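Local coordinates for protein methionine gamma-lyase (Trichomonas vaginalis, PDB 1E5E) that belongs to the Cys/Met metabolism family of pyridoxal-phosphate-dependent enzymes and forms an assembly of four chains, at residues A[89-92]-A[93-97]; A[104-107]-A[108-112]; A[115-118]-A[119-123]; A[226-229]-A[230-234]. All coordinates share one frame; numbering follows the deposited sequence. Where two conformers were deposited one is given.

Three of the four contacts are short runs of helix (86-97, 112-124 and 226-241), and the remaining one, contact 2, is the bend that leads from strand 103-107 into helix 112-124. Contact 1 lies between two of the others. Its Leu95 CD2 is 3.7 Å from Leu122 CD2 of contact 3, and its Thr96 OG1 is 3.5 Å from Ile232 CA of contact 4. Contacts 2 and 3 meet at Ser106 OG and Phe118 CE2, 3.6 Å apart. Contacts 2 and 4 are farthest from each other, with centres about 24 Å apart. The ligand PPJ is bonded to Tyr111 of contact 2 and touches Ile90 of contact 1.

Contact 1: residues A[89-92]-A[93-97]; sequences AIAA and TVLTI
Ala89 O takes two hydrogen bonds from one residue, Thr93. The hydroxyl OG1 of Thr93 donates to Ala89 O at 2.8 Å, and the Thr93 amide N reaches the same oxygen at 3.2 Å in the usual i to i+4 step. The two donors approach from opposite faces of the carbonyl plane, each tilted by roughly 30°, so each has its own side of the oxygen. The Thr93 hydroxyl can do this because OG1 lies beside its own backbone N (chi1 -63°), which turns it back along the helix.

One turn later the pattern returns. Thr96 has the same first torsion, and its OG1 donates to Ala92 O over a short 2.5 Å, arriving nearly straight on to the carbonyl, while Thr96 N adds a weak bond to that oxygen. Both hydroxyls thus donate to the helix's own backbone; that of Thr93 is buried. Between the two threonines the helix is regular: Val94 N meets Ile90 O at 2.9 Å in an almost linear bond (176°), and Leu95 N meets Ala91 O at 2.7 Å. Leu95 also lays its CG 3.2 Å from Ala91 O, and its CD1 passes Ala91 CB at 4.4 Å.

Helix 86-97 is wedged into the large domain. Ile90, which touches PPJ, leans on Thr114 and Leu117 of helix 112-124, and Ala92 faces Ile237 of helix 226-241. Thr93 rests on Ile182 of strand 180-184, and Ile97 on that strand and on Ile150 of strand 148-154. At the subunit interface Leu95 O accepts a hydrogen bond from Lys124 NZ of the second subunit.

Contact 2: residues A[104-107]-A[108-112]; sequences LISD and ECLYG. With PPJ (N-(hydroxy{3-hydroxy-2-methyl-5-[(phosphonooxy)methyl]pyridin-4-yl}methyl)norvaline), chain C.
Asp107 reaches forward with its side chain to Cys109 and Leu110. Its CB passes Leu110 CD2 at 4.5 Å, and CG is swung away from the backbone N (chi1 -169°), which brings the carboxylate to the amide of Cys109. There OD1 accepts the Cys109 N at 2.6 Å, a nearly straight bond (166°) that uses the anti side of the oxygen. Lys162 makes a salt bridge to the same OD1, and OD2 is hydrogen-bonded to Thr134 OG1.

A side-chain oxygen bonded to the amide two residues on defines an Asx turn. Here it ends strand 103-107 of the central sheet and steers the chain to Tyr111, the N-cap of helix 112-124, within the type I fold of these enzymes. Inside the bend, Ser106 OG donates to Asp107 O at 2.6 Å, while Leu110 sets CD1 3.2 Å from that hydroxyl oxygen and CG 3.3 Å from Asp107 O.

Beyond the turn, Tyr111 OH is covalently joined to CG of PPJ (1.4 Å). The ligand's N sits 3.0 Å above one face of the tyrosine ring, toward its rim, and Arg58 of the second subunit is hydrogen-bonded to Tyr111 OH.

Contact 3: residues A[115-118]-A[119-123]; sequences HALF and EHALT
Leu117 O is the acceptor that shows the helix widening. Its sound partner is Leu122 N, five residues on, at 3.0 Å and close to linear (165°); Ala121 N, the normal i+4 donor, makes just a weak bond to it. This is the wider pi-type turn. Before it the pairing is regular, with Glu119 N bonded to His115 O at 2.8 Å and His120 N to Ala116 O at 2.9 Å. Glu119 O receives the hydroxyl of Thr123 instead: OG1 is 2.6 Å away and comes from above the carbonyl plane, 40° out of it.

Among the side chains, a water bridges His115 and Glu119. It donates to Glu119 OE1 at 2.7 Å and is hydrogen-bonded to His115 ND1 at 2.8 Å. The same carboxylate oxygen lies at the edge of the imidazole, with the two planes 75° apart. Glu361 brings a second carboxylate close to OE1, which may favour protonation of one of the pair.

On the buried side Phe118 and Leu122 run side by side, their CD1 atoms 3.9 Å apart. Helix 112-124 is the crossover of a beta-alpha-beta unit: Phe118 packs on strand 103-107, His115 stacks on Phe131 of strand 128-132, and Ala121 meets Ile240 of the second subunit.

Contact 4: residues A[226-229]-A[230-234]; sequences ADLL and QQIRM
The apolar part centres on Ile232, whose CD1 lies against two leucines of the preceding turn: 3.9 Å from Leu228 CG and 4.2 Å from Leu229 CD1. Leu229 runs alongside Ile232 and points the same way, whereas Leu228 slants across it. With CG1 beside the backbone N (chi1 -69°) and the chain extended beyond it, CD1 is carried back toward the start of the helix.

Backbone hydrogen bonds tie the same residues in four successive i to i+4 steps. Gln230 N reaches Ala226 O at 2.8 Å, Gln231 N reaches Asp227 O at 3.2 Å, and Ile232 N and Arg233 N each sit 2.9 Å from their acceptors, Leu228 O and Leu229 O. At the helix start, Ala226 N is bonded to Glu78 OE1, an acid probably favourable to the positive end of the helix dipole.

Of the polar side chains, two acceptors, Asp227 OD2 and Gln231 OE1, lie 3.4 Å apart without bonding in the conformer given. Arg233 instead makes a salt bridge with Glu68.

This first stretch of helix 226-241 is therefore amphipathic: Leu229 and Ile232 are buried against strand 79-83 and helix 86-97 respectively, while Asp227, Gln230 and Gln231 are exposed.

Contact 1: residues A[89-92]-A[93-97]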
loop_
_atom_site.group_PDB
_atom_site.type_symbol
_atom_site.label_atom_id
_atom_site.label_comp_id
_atom_site.label_asym_id
_atom_site.label_seq_id
_atom_site.Cartn_x
_atom_site.Cartn_y
_atom_site.Cartn_z
ATOM N N ALA A 89 20.973 -8.806 2.487
ATOM C CA ALA A 89 20.997 -10.065 3.180
ATOM C C ALA A 89 22.440 -10.617 3.131
ATOM O O ALA A 89 22.953 -10.992 4.189
ATOM C CB ALA A 89 20.063 -11.107 2.587
ATOM N N ILE A 90 23.052 -10.558 1.950
ATOM C CA ILE A 90 24.423 -11.027 1.833
ATOM C C ILE A 90 25.388 -10.191 2.694
ATOM O O ILE A 90 26.199 -10.729 3.466
ATOM C CB ILE A 90 24.881 -11.062 0.363
ATOM C CG1 ILE A 90 24.070 -12.129 -0.430
ATOM C CG2 ILE A 90 26.368 -11.408 0.295
ATOM C CD1 ILE A 90 23.971 -11.779 -1.903
ATOM N N ALA A 91 25.281 -8.880 2.601
ATOM C CA ALA A 91 26.164 -7.975 3.286
ATOM C C ALA A 91 25.967 -8.063 4.785
ATOM O O ALA A 91 26.954 -8.104 5.531
ATOM C CB ALA A 91 25.893 -6.562 2.759
ATOM N N ALA A 92 24.729 -8.101 5.277
ATOM C CA ALA A 92 24.507 -8.120 6.724
ATOM C C ALA A 92 25.094 -9.395 7.310
ATOM O O ALA A 92 25.587 -9.401 8.435
ATOM C CB ALA A 92 23.020 -8.032 7.068
ATOM N N THR A 93 24.993 -10.482 6.536
ATOM C CA THR A 93 25.550 -11.757 6.944
ATOM C C THR A 93 27.074 -11.690 6.939
ATOM O O THR A 93 27.708 -11.871 7.981
ATOM C CB THR A 93 25.053 -12.855 5.977
ATOM O OG1 THR A 93 23.616 -12.934 6.097
ATOM C CG2 THR A 93 25.717 -14.194 6.245
ATOM N N VAL A 94 27.721 -11.420 5.803
ATOM C CA VAL A 94 29.175 -11.444 5.822
ATOM C C VAL A 94 29.751 -10.283 6.627
ATOM O O VAL A 94 30.835 -10.514 7.174
ATOM C CB VAL A 94 29.847 -11.527 4.442
ATOM C CG1 VAL A 94 29.306 -12.708 3.646
ATOM C CG2 VAL A 94 29.723 -10.232 3.661
ATOM N N LEU A 95 29.128 -9.117 6.806
ATOM C CA LEU A 95 29.744 -8.050 7.605
ATOM C C LEU A 95 29.597 -8.298 9.100
ATOM O O LEU A 95 30.349 -7.726 9.902
ATOM C CB LEU A 95 29.268 -6.678 7.195
ATOM C CG LEU A 95 29.608 -6.274 5.751
ATOM C CD1 LEU A 95 28.920 -4.953 5.437
ATOM C CD2 LEU A 95 31.133 -6.159 5.537
ATOM N N THR A 96 28.682 -9.177 9.512
ATOM C CA THR A 96 28.556 -9.552 10.900
ATOM C C THR A 96 29.650 -10.569 11.265
ATOM O O THR A 96 30.255 -10.485 12.334
ATOM C CB THR A 96 27.212 -10.255 11.190
ATOM O OG1 THR A 96 26.161 -9.312 10.915
ATOM C CG2 THR A 96 27.045 -10.738 12.612
ATOM N N ILE A 97 29.824 -11.544 10.378
ATOM C CA ILE A 97 30.798 -12.610 10.629
ATOM C C ILE A 97 32.230 -12.076 10.609
ATOM O O ILE A 97 32.986 -12.314 11.551
ATOM C CB ILE A 97 30.628 -13.764 9.635
ATOM C CG1 ILE A 97 29.245 -14.413 9.804
ATOM C CG2 ILE A 97 31.685 -14.843 9.818
ATOM C CD1 ILE A 97 28.812 -15.190 8.570
#

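Contact 2: residues A[104-107]-A[108-112]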
loop_
_atom_site.group_PDB
_atom_site.type_symbol
_atom_site.label_atom_id
_atom_site.label_comp_id
_atom_site.label_asym_id
_atom_site.label_seq_id
_atom_site.Cartn_x
_atom_site.Cartn_y
_atom_site.Cartn_z
ATOM N N LEU A 104 38.002 -15.054 3.346
ATOM C CA LEU A 104 36.827 -15.536 2.702
ATOM C C LEU A 104 37.119 -16.288 1.407
ATOM O O LEU A 104 37.710 -15.702 0.521
ATOM C CB LEU A 104 35.871 -14.371 2.341
ATOM C CG LEU A 104 34.561 -14.864 1.693
ATOM C CD1 LEU A 104 33.363 -14.151 2.318
ATOM C CD2 LEU A 104 34.595 -14.591 0.192
ATOM N N ILE A 105 36.550 -17.485 1.297
ATOM C CA ILE A 105 36.639 -18.209 0.029
ATOM C C ILE A 105 35.269 -18.163 -0.664
ATOM O O ILE A 105 34.227 -18.515 -0.107
ATOM C CB ILE A 105 37.035 -19.682 0.239
ATOM C CG1 ILE A 105 38.431 -19.760 0.871
ATOM C CG2 ILE A 105 36.996 -20.474 -1.077
ATOM C CD1 ILE A 105 38.774 -21.139 1.427
ATOM N N SER A 106 35.285 -17.760 -1.926
ATOM C CA SER A 106 34.085 -17.732 -2.724
ATOM C C SER A 106 34.225 -18.392 -4.091
ATOM O O SER A 106 35.278 -18.374 -4.734
ATOM C CB SER A 106 33.732 -16.265 -3.025
ATOM O OG SER A 106 32.610 -16.210 -3.895
ATOM N N ASP A 107 33.083 -18.900 -4.554
ATOM C CA ASP A 107 33.094 -19.465 -5.904
ATOM C C ASP A 107 33.289 -18.204 -6.740
ATOM O O ASP A 107 32.783 -17.145 -6.330
ATOM C CB ASP A 107 31.850 -20.189 -6.332
ATOM C CG ASP A 107 32.037 -20.959 -7.638
ATOM O OD1 ASP A 107 31.903 -20.322 -8.707
ATOM O OD2 ASP A 107 32.319 -22.177 -7.563
ATOM N N GLU A 108 34.024 -18.335 -7.823
ATOM C CA GLU A 108 34.207 -17.208 -8.727
ATOM C C GLU A 108 32.990 -16.945 -9.576
ATOM O O GLU A 108 32.963 -15.872 -10.189
ATOM C CB GLU A 108 35.390 -17.520 -9.683
ATOM C CG GLU A 108 35.146 -18.730 -10.568
ATOM C CD GLU A 108 36.304 -19.067 -11.517
ATOM O OE1 GLU A 108 36.952 -18.210 -12.159
ATOM O OE2 GLU A 108 36.479 -20.276 -11.747
ATOM N N CYS A 109 32.069 -17.906 -9.752
ATOM C CA CYS A 109 30.917 -17.543 -10.589
ATOM C C CYS A 109 29.755 -17.123 -9.692
ATOM O O CYS A 109 28.995 -18.009 -9.239
ATOM C CB CYS A 109 30.463 -18.657 -11.529
ATOM S SG CYS A 109 29.212 -18.103 -12.726
ATOM N N LEU A 110 29.589 -15.840 -9.489
ATOM C CA LEU A 110 28.545 -15.279 -8.662
ATOM C C LEU A 110 27.795 -14.197 -9.455
ATOM O O LEU A 110 28.226 -13.637 -10.482
ATOM C CB LEU A 110 29.150 -14.512 -7.484
ATOM C CG LEU A 110 30.179 -15.149 -6.566
ATOM C CD1 LEU A 110 30.686 -14.187 -5.512
ATOM C CD2 LEU A 110 29.556 -16.397 -5.914
ATOM N N TYR A 111 26.672 -13.880 -8.830
ATOM C CA TYR A 111 25.967 -12.666 -9.291
ATOM C C TYR A 111 26.961 -11.517 -9.360
ATOM O O TYR A 111 27.717 -11.295 -8.422
ATOM C CB TYR A 111 24.844 -12.363 -8.302
ATOM C CG TYR A 111 24.122 -11.089 -8.623
ATOM C CD1 TYR A 111 23.686 -10.817 -9.925
ATOM C CD2 TYR A 111 23.874 -10.155 -7.638
ATOM C CE1 TYR A 111 23.017 -9.659 -10.216
ATOM C CE2 TYR A 111 23.182 -8.985 -7.901
ATOM C CZ TYR A 111 22.762 -8.745 -9.190
ATOM O OH TYR A 111 22.063 -7.573 -9.430
ATOM N N GLY A 112 26.892 -10.694 -10.389
ATOM C CA GLY A 112 27.817 -9.577 -10.500
ATOM C C GLY A 112 28.018 -8.712 -9.266
ATOM O O GLY A 112 29.179 -8.492 -8.863
HETATM N N1 PPJ C . 21.737 -13.102 -5.200
HETATM C C2 PPJ C . 21.418 -13.548 -6.433
HETATM C C6 PPJ C . 21.698 -11.772 -4.906
HETATM C C2A PPJ C . 21.815 -14.780 -6.980
HETATM C C3 PPJ C . 20.876 -12.589 -7.313
HETATM O O3 PPJ C . 20.705 -13.008 -8.538
HETATM C C4 PPJ C . 20.636 -11.261 -6.946
HETATM C C4A PPJ C . 20.092 -10.375 -7.923
HETATM C C5 PPJ C . 21.113 -10.791 -5.723
HETATM N N PPJ C . 20.230 -10.552 -9.250
HETATM C C5A PPJ C . 20.787 -9.513 -5.162
HETATM O OP4 PPJ C . 19.555 -9.524 -4.771
HETATM P P PPJ C . 18.880 -8.082 -4.810
HETATM O OP1 PPJ C . 17.425 -8.303 -4.197
HETATM O OP2 PPJ C . 18.826 -7.585 -6.287
HETATM O OP3 PPJ C . 19.682 -7.029 -3.926
HETATM C CA PPJ C . 19.644 -9.775 -10.204
HETATM C CB PPJ C . 19.644 -8.307 -10.120
HETATM C C PPJ C . 19.904 -10.219 -11.536
HETATM C CG PPJ C . 20.884 -7.500 -10.258
HETATM C CD PPJ C . 20.928 -6.937 -11.599
HETATM O O PPJ C . 20.694 -11.220 -11.685
HETATM O OXT PPJ C . 19.059 -9.990 -12.506
#

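Contact 3: residues A[115-118]-A[119-123]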
loop_
_atom_site.group_PDB
_atom_site.type_symbol
_atom_site.label_atom_id
_atom_site.label_comp_id
_atom_site.label_asym_id
_atom_site.label_seq_id
_atom_site.Cartn_x
_atom_site.Cartn_y
_atom_site.Cartn_z
ATOM N N HIS A 115 29.979 -10.395 -6.410
ATOM C CA HIS A 115 31.396 -10.507 -6.779
ATOM C C HIS A 115 32.091 -9.162 -6.528
ATOM O O HIS A 115 33.144 -9.161 -5.903
ATOM C CB HIS A 115 31.521 -10.882 -8.268
ATOM C CG HIS A 115 32.895 -11.347 -8.667
ATOM N ND1 HIS A 115 33.970 -10.460 -8.868
ATOM C CD2 HIS A 115 33.296 -12.633 -8.914
ATOM C CE1 HIS A 115 34.997 -11.232 -9.212
ATOM N NE2 HIS A 115 34.631 -12.499 -9.252
ATOM N N ALA A 116 31.406 -8.073 -6.894
ATOM C CA ALA A 116 31.984 -6.744 -6.617
ATOM C C ALA A 116 32.086 -6.439 -5.138
ATOM O O ALA A 116 33.084 -5.928 -4.601
ATOM C CB ALA A 116 31.169 -5.654 -7.317
ATOM N N LEU A 117 31.051 -6.768 -4.372
ATOM C CA LEU A 117 31.044 -6.580 -2.920
ATOM C C LEU A 117 32.312 -7.245 -2.320
ATOM O O LEU A 117 33.089 -6.686 -1.542
ATOM C CB LEU A 117 29.794 -7.235 -2.288
ATOM C CG LEU A 117 29.775 -7.412 -0.773
ATOM C CD1 LEU A 117 29.790 -6.070 -0.024
ATOM C CD2 LEU A 117 28.573 -8.239 -0.291
ATOM N N PHE A 118 32.483 -8.506 -2.711
ATOM C CA PHE A 118 33.589 -9.343 -2.256
ATOM C C PHE A 118 34.940 -8.814 -2.747
ATOM O O PHE A 118 35.896 -8.646 -1.974
ATOM C CB PHE A 118 33.319 -10.797 -2.640
ATOM C CG PHE A 118 32.267 -11.651 -1.979
ATOM C CD1 PHE A 118 31.411 -11.098 -1.034
ATOM C CD2 PHE A 118 32.062 -12.990 -2.306
ATOM C CE1 PHE A 118 30.453 -11.877 -0.428
ATOM C CE2 PHE A 118 31.079 -13.800 -1.719
ATOM C CZ PHE A 118 30.264 -13.196 -0.765
ATOM N N GLU A 119 35.090 -8.491 -4.029
ATOM C CA GLU A 119 36.369 -8.145 -4.612
ATOM C C GLU A 119 36.836 -6.747 -4.214
ATOM O O GLU A 119 38.010 -6.574 -3.965
ATOM C CB GLU A 119 36.325 -8.260 -6.146
ATOM C CG GLU A 119 37.664 -7.966 -6.805
ATOM C CD GLU A 119 37.690 -8.327 -8.274
ATOM O OE1 GLU A 119 36.698 -8.282 -9.019
ATOM O OE2 GLU A 119 38.778 -8.702 -8.756
ATOM N N HIS A 120 35.904 -5.801 -4.130
ATOM C CA HIS A 120 36.251 -4.438 -3.820
ATOM C C HIS A 120 35.961 -3.912 -2.430
ATOM O O HIS A 120 36.845 -3.328 -1.804
ATOM C CB HIS A 120 35.622 -3.507 -4.885
ATOM C CG HIS A 120 36.110 -3.890 -6.257
ATOM N ND1 HIS A 120 37.456 -3.794 -6.560
ATOM C CD2 HIS A 120 35.500 -4.348 -7.369
ATOM C CE1 HIS A 120 37.656 -4.177 -7.807
ATOM N NE2 HIS A 120 36.482 -4.517 -8.316
ATOM N N ALA A 121 34.769 -4.113 -1.890
ATOM C CA ALA A 121 34.414 -3.632 -0.564
ATOM C C ALA A 121 35.046 -4.380 0.585
ATOM O O ALA A 121 35.640 -3.813 1.497
ATOM C CB ALA A 121 32.875 -3.615 -0.418
ATOM N N LEU A 122 34.905 -5.717 0.591
ATOM C CA LEU A 122 35.467 -6.527 1.669
ATOM C C LEU A 122 36.992 -6.334 1.757
ATOM O O LEU A 122 37.495 -6.207 2.870
ATOM C CB LEU A 122 35.081 -7.995 1.582
ATOM C CG LEU A 122 33.699 -8.647 1.715
ATOM C CD1 LEU A 122 33.798 -10.151 1.899
ATOM C CD2 LEU A 122 32.884 -8.004 2.837
ATOM N N THR A 123 37.676 -6.276 0.627
ATOM C CA THR A 123 39.115 -6.088 0.614
ATOM C C THR A 123 39.547 -4.698 1.053
ATOM O O THR A 123 40.589 -4.625 1.702
ATOM C CB THR A 123 39.721 -6.433 -0.753
ATOM O OG1 THR A 123 39.138 -5.629 -1.768
ATOM C CG2 THR A 123 39.490 -7.903 -1.142
HETATM O O HOH W 1 34.084 -7.648 -8.953
#

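Contact 4: residues A[226-229]-A[230-234]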
loop_
_atom_site.group_PDB
_atom_site.type_symbol
_atom_site.label_atom_id
_atom_site.label_comp_id
_atom_site.label_asym_id
_atom_site.label_seq_id
_atom_site.Cartn_x
_atom_site.Cartn_y
_atom_site.Cartn_z
ATOM N N ALA A 226 19.630 -19.733 15.199
ATOM C CA ALA A 226 19.152 -18.594 15.985
ATOM C C ALA A 226 20.299 -17.775 16.544
ATOM O O ALA A 226 20.232 -16.547 16.563
ATOM C CB ALA A 226 18.176 -19.151 17.032
ATOM N N ASP A 227 21.370 -18.417 17.018
ATOM C CA ASP A 227 22.485 -17.690 17.615
ATOM C C ASP A 227 23.112 -16.731 16.612
ATOM O O ASP A 227 23.223 -15.525 16.869
ATOM C CB ASP A 227 23.527 -18.692 18.147
ATOM C CG ASP A 227 24.771 -18.088 18.756
ATOM O OD1 ASP A 227 25.733 -18.868 19.040
ATOM O OD2 ASP A 227 24.908 -16.858 19.029
ATOM N N LEU A 228 23.563 -17.285 15.479
ATOM C CA LEU A 228 24.175 -16.443 14.464
ATOM C C LEU A 228 23.202 -15.398 13.929
ATOM O O LEU A 228 23.593 -14.253 13.774
ATOM C CB LEU A 228 24.772 -17.252 13.306
ATOM C CG LEU A 228 25.315 -16.363 12.173
ATOM C CD1 LEU A 228 26.552 -15.568 12.581
ATOM C CD2 LEU A 228 25.650 -17.222 10.950
ATOM N N LEU A 229 21.948 -15.746 13.655
ATOM C CA LEU A 229 21.025 -14.759 13.106
ATOM C C LEU A 229 20.657 -13.683 14.097
ATOM O O LEU A 229 20.426 -12.526 13.697
ATOM C CB LEU A 229 19.798 -15.474 12.548
ATOM C CG LEU A 229 20.004 -15.863 11.076
ATOM C CD1 LEU A 229 21.147 -16.851 10.909
ATOM C CD2 LEU A 229 18.716 -16.427 10.511
ATOM N N GLN A 230 20.726 -14.026 15.395
ATOM C CA GLN A 230 20.503 -12.976 16.395
ATOM C C GLN A 230 21.669 -12.005 16.331
ATOM O O GLN A 230 21.504 -10.778 16.394
ATOM C CB GLN A 230 20.226 -13.663 17.725
ATOM C CG GLN A 230 20.327 -12.780 18.949
ATOM C CD GLN A 230 19.280 -11.698 19.037
ATOM O OE1 GLN A 230 18.238 -11.720 18.391
ATOM N NE2 GLN A 230 19.530 -10.671 19.870
ATOM N N GLN A 231 22.891 -12.482 16.076
ATOM C CA GLN A 231 24.005 -11.550 15.934
ATOM C C GLN A 231 23.839 -10.706 14.669
ATOM O O GLN A 231 24.127 -9.496 14.639
ATOM C CB GLN A 231 25.365 -12.256 15.954
ATOM C CG GLN A 231 25.654 -13.311 17.001
ATOM C CD GLN A 231 26.912 -14.123 16.706
ATOM O OE1 GLN A 231 26.938 -15.367 16.723
ATOM N NE2 GLN A 231 27.991 -13.406 16.372
ATOM N N ILE A 232 23.435 -11.337 13.563
ATOM C CA ILE A 232 23.235 -10.609 12.303
ATOM C C ILE A 232 22.165 -9.525 12.440
ATOM O O ILE A 232 22.317 -8.407 11.950
ATOM C CB ILE A 232 22.802 -11.581 11.165
ATOM C CG1 ILE A 232 23.993 -12.496 10.822
ATOM C CG2 ILE A 232 22.262 -10.845 9.933
ATOM C CD1 ILE A 232 23.639 -13.664 9.907
ATOM N N ARG A 233 21.119 -9.805 13.196
ATOM C CA ARG A 233 20.030 -8.842 13.395
ATOM C C ARG A 233 20.506 -7.675 14.249
ATOM O O ARG A 233 20.364 -6.518 13.861
ATOM C CB ARG A 233 18.804 -9.606 13.893
ATOM C CG ARG A 233 17.713 -8.947 14.643
ATOM C CD ARG A 233 16.314 -9.494 14.577
ATOM N NE ARG A 233 16.100 -10.936 14.378
ATOM C CZ ARG A 233 15.226 -11.300 13.406
ATOM N NH1 ARG A 233 14.649 -10.355 12.682
ATOM N NH2 ARG A 233 14.974 -12.585 13.134
ATOM N N MET A 234 21.277 -7.942 15.309
ATOM C CA MET A 234 21.708 -6.896 16.210
ATOM C C MET A 234 22.893 -6.113 15.691
ATOM O O MET A 234 23.060 -4.995 16.129
ATOM C CB MET A 234 21.967 -7.418 17.616
ATOM C CG MET A 234 20.638 -7.787 18.289
ATOM S SD MET A 234 19.160 -6.838 17.877
ATOM C CE MET A 234 19.100 -5.647 19.208
#